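Local coordinates for uncharacterized protein MJ1062 (PDB 3EO4), which is of unknown function, but carries at its C-terminal end, the part described here, a GNAT-type domain that probably transfers acyl groups, at residues T88-I93 against Y124-R130; E143-K148 against I159-N163. One frame throughout, in Å; residues are numbered along the deposited sequence.

Contact 1. Residues T88-I93 against Y124-R130; sequences TDNPEI and YKKAHAR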
loop_
_atom_site.group_PDB
_atom_site.type_symbol
_atom_site.label_atom_id
_atom_site.label_comp_id
_atom_site.label_asym_id
_atom_site.label_seq_id
_atom_site.Cartn_x
_atom_site.Cartn_y
_atom_site.Cartn_z
ATOM N N THR A 88 27.083 5.428 13.799
ATOM C CA THR A 88 27.452 4.786 15.057
ATOM C C THR A 88 28.038 3.419 14.729
ATOM O O THR A 88 27.930 2.935 13.589
ATOM C CB THR A 88 26.218 4.610 16.021
ATOM O OG1 THR A 88 25.417 3.481 15.614
ATOM C CG2 THR A 88 25.348 5.859 16.049
ATOM N N ASP A 89 28.634 2.774 15.719
ATOM C CA ASP A 89 29.209 1.447 15.499
ATOM C C ASP A 89 28.169 0.322 15.577
ATOM O O ASP A 89 28.539 -0.851 15.576
ATOM C CB ASP A 89 30.327 1.190 16.517
ATOM C CG ASP A 89 29.805 1.042 17.934
ATOM O OD1 ASP A 89 28.620 1.336 18.187
ATOM O OD2 ASP A 89 30.590 0.619 18.813
ATOM N N ASN A 90 26.880 0.684 15.664
ATOM C CA ASN A 90 25.793 -0.275 15.949
ATOM C C ASN A 90 24.503 0.234 15.290
ATOM O O ASN A 90 23.584 0.759 15.945
ATOM C CB ASN A 90 25.664 -0.489 17.467
ATOM C CG ASN A 90 24.860 -1.736 17.848
ATOM O OD1 ASN A 90 23.980 -2.207 17.116
ATOM N ND2 ASN A 90 25.141 -2.249 19.051
ATOM N N PRO A 91 24.451 0.129 13.961
ATOM C CA PRO A 91 23.284 0.614 13.253
ATOM C C PRO A 91 22.026 -0.216 13.532
ATOM O O PRO A 91 22.104 -1.421 13.889
ATOM C CB PRO A 91 23.696 0.503 11.775
ATOM C CG PRO A 91 24.755 -0.511 11.760
ATOM C CD PRO A 91 25.498 -0.345 13.043
ATOM N N GLU A 92 20.891 0.443 13.352
ATOM C CA GLU A 92 19.581 -0.136 13.577
ATOM C C GLU A 92 18.959 -0.624 12.263
ATOM O O GLU A 92 18.943 0.108 11.259
ATOM C CB GLU A 92 18.685 0.890 14.237
ATOM C CG GLU A 92 17.292 0.369 14.516
ATOM C CD GLU A 92 16.425 1.408 15.216
ATOM O OE1 GLU A 92 16.972 2.267 15.915
ATOM O OE2 GLU A 92 15.190 1.359 15.088
ATOM N N ILE A 93 18.438 -1.854 12.285
ATOM C CA ILE A 93 17.806 -2.460 11.094
ATOM C C ILE A 93 16.296 -2.451 11.271
ATOM O O ILE A 93 15.792 -2.888 12.309
ATOM C CB ILE A 93 18.219 -3.958 10.897
ATOM C CG1 ILE A 93 19.717 -4.172 11.073
ATOM C CG2 ILE A 93 17.666 -4.558 9.567
ATOM C CD1 ILE A 93 20.499 -3.488 10.090
ATOM N N TYR A 124 31.292 -2.681 9.611
ATOM C CA TYR A 124 30.524 -2.728 10.855
ATOM C C TYR A 124 30.752 -4.065 11.534
ATOM O O TYR A 124 30.957 -5.079 10.872
ATOM C CB TYR A 124 29.019 -2.502 10.607
ATOM C CG TYR A 124 28.723 -1.083 10.193
ATOM C CD1 TYR A 124 28.542 -0.075 11.172
ATOM C CD2 TYR A 124 28.625 -0.724 8.830
ATOM C CE1 TYR A 124 28.259 1.237 10.808
ATOM C CE2 TYR A 124 28.337 0.595 8.460
ATOM C CZ TYR A 124 28.183 1.578 9.459
ATOM O OH TYR A 124 27.943 2.904 9.126
ATOM N N LYS A 125 30.703 -4.063 12.856
ATOM C CA LYS A 125 30.918 -5.274 13.645
ATOM C C LYS A 125 29.657 -5.659 14.451
ATOM O O LYS A 125 29.551 -6.794 14.921
ATOM C CB LYS A 125 32.157 -5.122 14.556
ATOM C CG LYS A 125 33.522 -4.812 13.834
ATOM C CD LYS A 125 34.085 -6.025 13.047
ATOM C CE LYS A 125 35.605 -5.927 12.723
ATOM N NZ LYS A 125 35.991 -5.030 11.549
ATOM N N LYS A 126 28.713 -4.715 14.600
ATOM C CA LYS A 126 27.429 -4.951 15.283
ATOM C C LYS A 126 26.263 -4.277 14.560
ATOM O O LYS A 126 26.471 -3.335 13.768
ATOM C CB LYS A 126 27.419 -4.398 16.719
ATOM C CG LYS A 126 28.738 -4.266 17.365
ATOM C CD LYS A 126 28.697 -3.200 18.437
ATOM C CE LYS A 126 29.608 -3.588 19.584
ATOM N NZ LYS A 126 29.240 -4.962 20.125
ATOM N N ALA A 127 25.046 -4.740 14.891
ATOM C CA ALA A 127 23.798 -4.180 14.394
ATOM C C ALA A 127 22.698 -4.552 15.372
ATOM O O ALA A 127 22.839 -5.524 16.130
ATOM C CB ALA A 127 23.456 -4.693 12.963
ATOM N N HIS A 128 21.608 -3.780 15.363
ATOM C CA HIS A 128 20.494 -4.065 16.253
ATOM C C HIS A 128 19.144 -3.831 15.602
ATOM O O HIS A 128 19.065 -3.277 14.518
ATOM C CB HIS A 128 20.622 -3.301 17.589
ATOM C CG HIS A 128 20.435 -1.819 17.474
ATOM N ND1 HIS A 128 21.479 -0.951 17.250
ATOM C CD2 HIS A 128 19.330 -1.047 17.601
ATOM C CE1 HIS A 128 21.024 0.290 17.221
ATOM N NE2 HIS A 128 19.723 0.259 17.435
ATOM N N ALA A 129 18.089 -4.272 16.277
ATOM C CA ALA A 129 16.703 -4.057 15.845
ATOM C C ALA A 129 15.916 -3.635 17.092
ATOM O O ALA A 129 16.228 -4.082 18.181
ATOM C CB ALA A 129 16.126 -5.343 15.251
ATOM N N ARG A 130 14.944 -2.743 16.937
ATOM C CA ARG A 130 14.036 -2.364 18.034
ATOM C C ARG A 130 12.715 -3.046 17.735
ATOM O O ARG A 130 12.176 -2.886 16.634
ATOM C CB ARG A 130 13.826 -0.832 18.134
ATOM C CG ARG A 130 15.113 -0.010 18.180
ATOM C CD ARG A 130 14.836 1.517 18.319
ATOM N NE ARG A 130 14.309 1.807 19.636
ATOM C CZ ARG A 130 14.924 2.498 20.582
ATOM N NH1 ARG A 130 16.125 3.041 20.374
ATOM N NH2 ARG A 130 14.304 2.667 21.747
HETATM O O HOH W 1 30.493 -1.715 14.159
HETATM O O HOH W 2 18.714 2.706 18.432
#
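A single bridge, Glu-92 with His-128, joins the two strands here, and the same His-128 also bonds the loop before strand 92-97 through its ring. The backbone takes the parallel pattern, with His-128 lending both its polar groups: its N donates to Pro-91 O at 2.8 Å, and its O accepts from Ile-93 N at 2.7 Å. In GNAT folds this parallel pair typically splays apart to admit acyl-CoA. The ring swings back, so that His-128 ND1 donates to Asn-90 OD1 at 2.8 Å. That loop holds an ST turn, Asn-90 N donating to Thr-88 OG1 at 3.2 Å; Thr-88 OG1 also bonds to Gln-85. At the far edge of the imidazole, one water links His-128 NE2, Glu-92 OE1 and Arg-130 NH1, while Arg-130 makes its salt bridge with Glu-157. Pro-91 lies over a face of the Tyr-124 ring in a CH-pi contact, its CG 4.2 Å from the ring centroid; Tyr-124 and Thr-88 also line the pocket holding a polyether molecule, probably from the crystallisation liquor. Helix 107-121 connects strands 92-97 and 126-132 in a beta-alpha-beta crossover and packs through Leu-119 on Pro-91, Ile-93 and Tyr-124, while strands 74-84 and 157-163 flank the pair.

Contact 2. Residues E143-K148 against I159-N163; sequences ESLGFK and IYEVN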
loop_
_atom_site.group_PDB
_atom_site.type_symbol
_atom_site.label_atom_id
_atom_site.label_comp_id
_atom_site.label_asym_id
_atom_site.label_seq_id
_atom_site.Cartn_x
_atom_site.Cartn_y
_atom_site.Cartn_z
ATOM N N GLU A 143 15.873 -13.380 15.864
ATOM C CA GLU A 143 16.471 -14.504 16.585
ATOM C C GLU A 143 16.896 -15.644 15.632
ATOM O O GLU A 143 17.871 -16.337 15.893
ATOM C CB GLU A 143 15.561 -15.014 17.712
ATOM C CG GLU A 143 15.254 -13.939 18.803
ATOM C CD GLU A 143 14.610 -14.511 20.054
ATOM O OE1 GLU A 143 13.910 -15.541 19.953
ATOM O OE2 GLU A 143 14.797 -13.927 21.148
ATOM N N SER A 144 16.204 -15.842 14.520
ATOM C CA SER A 144 16.676 -16.877 13.579
ATOM C C SER A 144 18.033 -16.475 12.962
ATOM O O SER A 144 18.774 -17.304 12.459
ATOM C CB SER A 144 15.639 -17.175 12.498
ATOM O OG SER A 144 15.734 -16.224 11.451
ATOM N N LEU A 145 18.364 -15.200 13.037
ATOM C CA LEU A 145 19.646 -14.702 12.536
ATOM C C LEU A 145 20.656 -14.466 13.650
ATOM O O LEU A 145 21.702 -13.842 13.432
ATOM C CB LEU A 145 19.463 -13.419 11.719
ATOM C CG LEU A 145 18.639 -13.535 10.440
ATOM C CD1 LEU A 145 18.291 -12.143 9.902
ATOM C CD2 LEU A 145 19.324 -14.410 9.377
ATOM N N GLY A 146 20.358 -14.973 14.838
ATOM C CA GLY A 146 21.310 -14.891 15.909
ATOM C C GLY A 146 21.260 -13.636 16.772
ATOM O O GLY A 146 22.107 -13.480 17.626
ATOM N N PHE A 147 20.294 -12.748 16.538
ATOM C CA PHE A 147 20.057 -11.583 17.421
ATOM C C PHE A 147 19.597 -12.049 18.797
ATOM O O PHE A 147 18.880 -13.053 18.923
ATOM C CB PHE A 147 18.994 -10.633 16.876
ATOM C CG PHE A 147 19.450 -9.791 15.705
ATOM C CD1 PHE A 147 19.592 -8.402 15.845
ATOM C CD2 PHE A 147 19.690 -10.377 14.443
ATOM C CE1 PHE A 147 19.974 -7.606 14.741
ATOM C CE2 PHE A 147 20.095 -9.580 13.322
ATOM C CZ PHE A 147 20.234 -8.203 13.474
ATOM N N LYS A 148 19.981 -11.277 19.805
ATOM C CA LYS A 148 19.778 -11.614 21.222
ATOM C C LYS A 148 19.141 -10.434 21.907
ATOM O O LYS A 148 19.637 -9.320 21.780
ATOM C CB LYS A 148 21.142 -11.854 21.847
ATOM C CG LYS A 148 21.151 -12.216 23.294
ATOM C CD LYS A 148 22.546 -12.664 23.676
ATOM C CE LYS A 148 23.230 -11.626 24.512
ATOM N NZ LYS A 148 22.777 -11.850 25.915
ATOM N N ILE A 159 15.455 -4.027 22.574
ATOM C CA ILE A 159 16.579 -4.030 21.648
ATOM C C ILE A 159 17.165 -5.431 21.621
ATOM O O ILE A 159 17.352 -6.052 22.688
ATOM C CB ILE A 159 17.689 -3.068 22.107
ATOM C CG1 ILE A 159 17.099 -1.745 22.640
ATOM C CG2 ILE A 159 18.751 -2.904 21.015
ATOM C CD1 ILE A 159 16.155 -1.054 21.691
ATOM N N TYR A 160 17.423 -5.895 20.399
ATOM C CA TYR A 160 18.008 -7.171 20.082
ATOM C C TYR A 160 19.265 -6.864 19.267
ATOM O O TYR A 160 19.183 -6.095 18.308
ATOM C CB TYR A 160 17.042 -7.971 19.190
ATOM C CG TYR A 160 15.846 -8.541 19.906
ATOM C CD1 TYR A 160 15.785 -9.890 20.190
ATOM C CD2 TYR A 160 14.766 -7.729 20.288
ATOM C CE1 TYR A 160 14.703 -10.429 20.862
ATOM C CE2 TYR A 160 13.670 -8.259 20.961
ATOM C CZ TYR A 160 13.661 -9.607 21.244
ATOM O OH TYR A 160 12.598 -10.162 21.880
ATOM N N GLU A 161 20.409 -7.457 19.630
ATOM C CA GLU A 161 21.686 -7.118 18.991
ATOM C C GLU A 161 22.349 -8.343 18.429
ATOM O O GLU A 161 22.118 -9.457 18.906
ATOM C CB GLU A 161 22.660 -6.443 19.957
ATOM C CG GLU A 161 22.075 -5.264 20.687
ATOM C CD GLU A 161 23.121 -4.320 21.290
ATOM O OE1 GLU A 161 22.738 -3.169 21.618
ATOM O OE2 GLU A 161 24.313 -4.712 21.435
ATOM N N VAL A 162 23.193 -8.132 17.430
ATOM C CA VAL A 162 23.947 -9.220 16.843
ATOM C C VAL A 162 25.364 -8.733 16.550
ATOM O O VAL A 162 25.580 -7.538 16.253
ATOM C CB VAL A 162 23.265 -9.733 15.537
ATOM C CG1 VAL A 162 23.647 -8.874 14.334
ATOM C CG2 VAL A 162 23.561 -11.212 15.295
ATOM N N ASN A 163 26.317 -9.650 16.665
ATOM C CA ASN A 163 27.686 -9.437 16.191
ATOM C C ASN A 163 27.744 -9.935 14.773
ATOM O O ASN A 163 27.261 -11.027 14.477
ATOM C CB ASN A 163 28.712 -10.179 17.041
ATOM C CG ASN A 163 28.785 -9.647 18.447
ATOM O OD1 ASN A 163 28.506 -10.351 19.399
ATOM N ND2 ASN A 163 29.138 -8.382 18.581
HETATM O O HOH W 3 13.071 -12.709 22.767
#
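Tyr-160, Phe-147 and Val-162 account for most of the packing where the chain leaves helix 136-144 and enters the antiparallel hairpin formed with strand 157-163. Phe-147 lies between the other two. Its ring turns a face to Val-162, whose CB sits 3.6 Å from the ring centroid and almost on the ring normal, a CH-pi contact extended by Val-162 CG1 at 3.6 Å from Phe-147 CZ. The edge of the ring meets the backbone of the strand, with Phe-147 CD1 3.4 Å from Tyr-160 O, and Phe-147 CB packs on Tyr-160 CB at 4.0 Å. The ring also lies against Leu-116 of helix 107-121 and makes an edge-to-face pair with Phe-142.

The Tyr-160 ring reaches back to the end of the helix, where OE2 of the exposed Glu-143 approaches the ring edge, 3.5 Å from Tyr-160 CE1, and a water bridges that carboxylate to Tyr-160 OH. Next to Phe-147 along the chain, Lys-148 forms a hydrogen-bonded antiparallel pair with Glu-161, Lys-148 N to Glu-161 O and Glu-161 N to Lys-148 O, both 2.9 Å.

The turn from helix to strand is a Schellman motif with Gly-146 at C-prime, Gly-146 N donating to Glu-143 O at 3.0 Å. A side chain there would jam against the Leu-145 carbonyl, so the positive phi calls for glycine. The chemistry is thus that of a structural junction: Lys-148 and Glu-161 meet through their main chains, apolar packing centres on Phe-147, and a water joins Glu-143 to Tyr-160.

In the fold
Contact 1 closes before contact 2 opens along the chain, and helix 136-144 leads from strand 126-132 towards the second. Their centres are 10 Å apart, on the same side of the chain's centre, and they meet through strands 126-132 and 157-163, with probable hydrogen bonds from Val-162 N to Ala-127 O and from Ala-129 N to Tyr-160 O, each 2.9 Å. Contact 1 thus couples the five-stranded N-terminal sheet to the three-stranded C-terminal one, and contact 2 completes the latter, where strand 157-163 is inserted between 126-132 and 148-150. This topology is that of the GNAT fold, consistent with the acyltransferase activity assigned to the family.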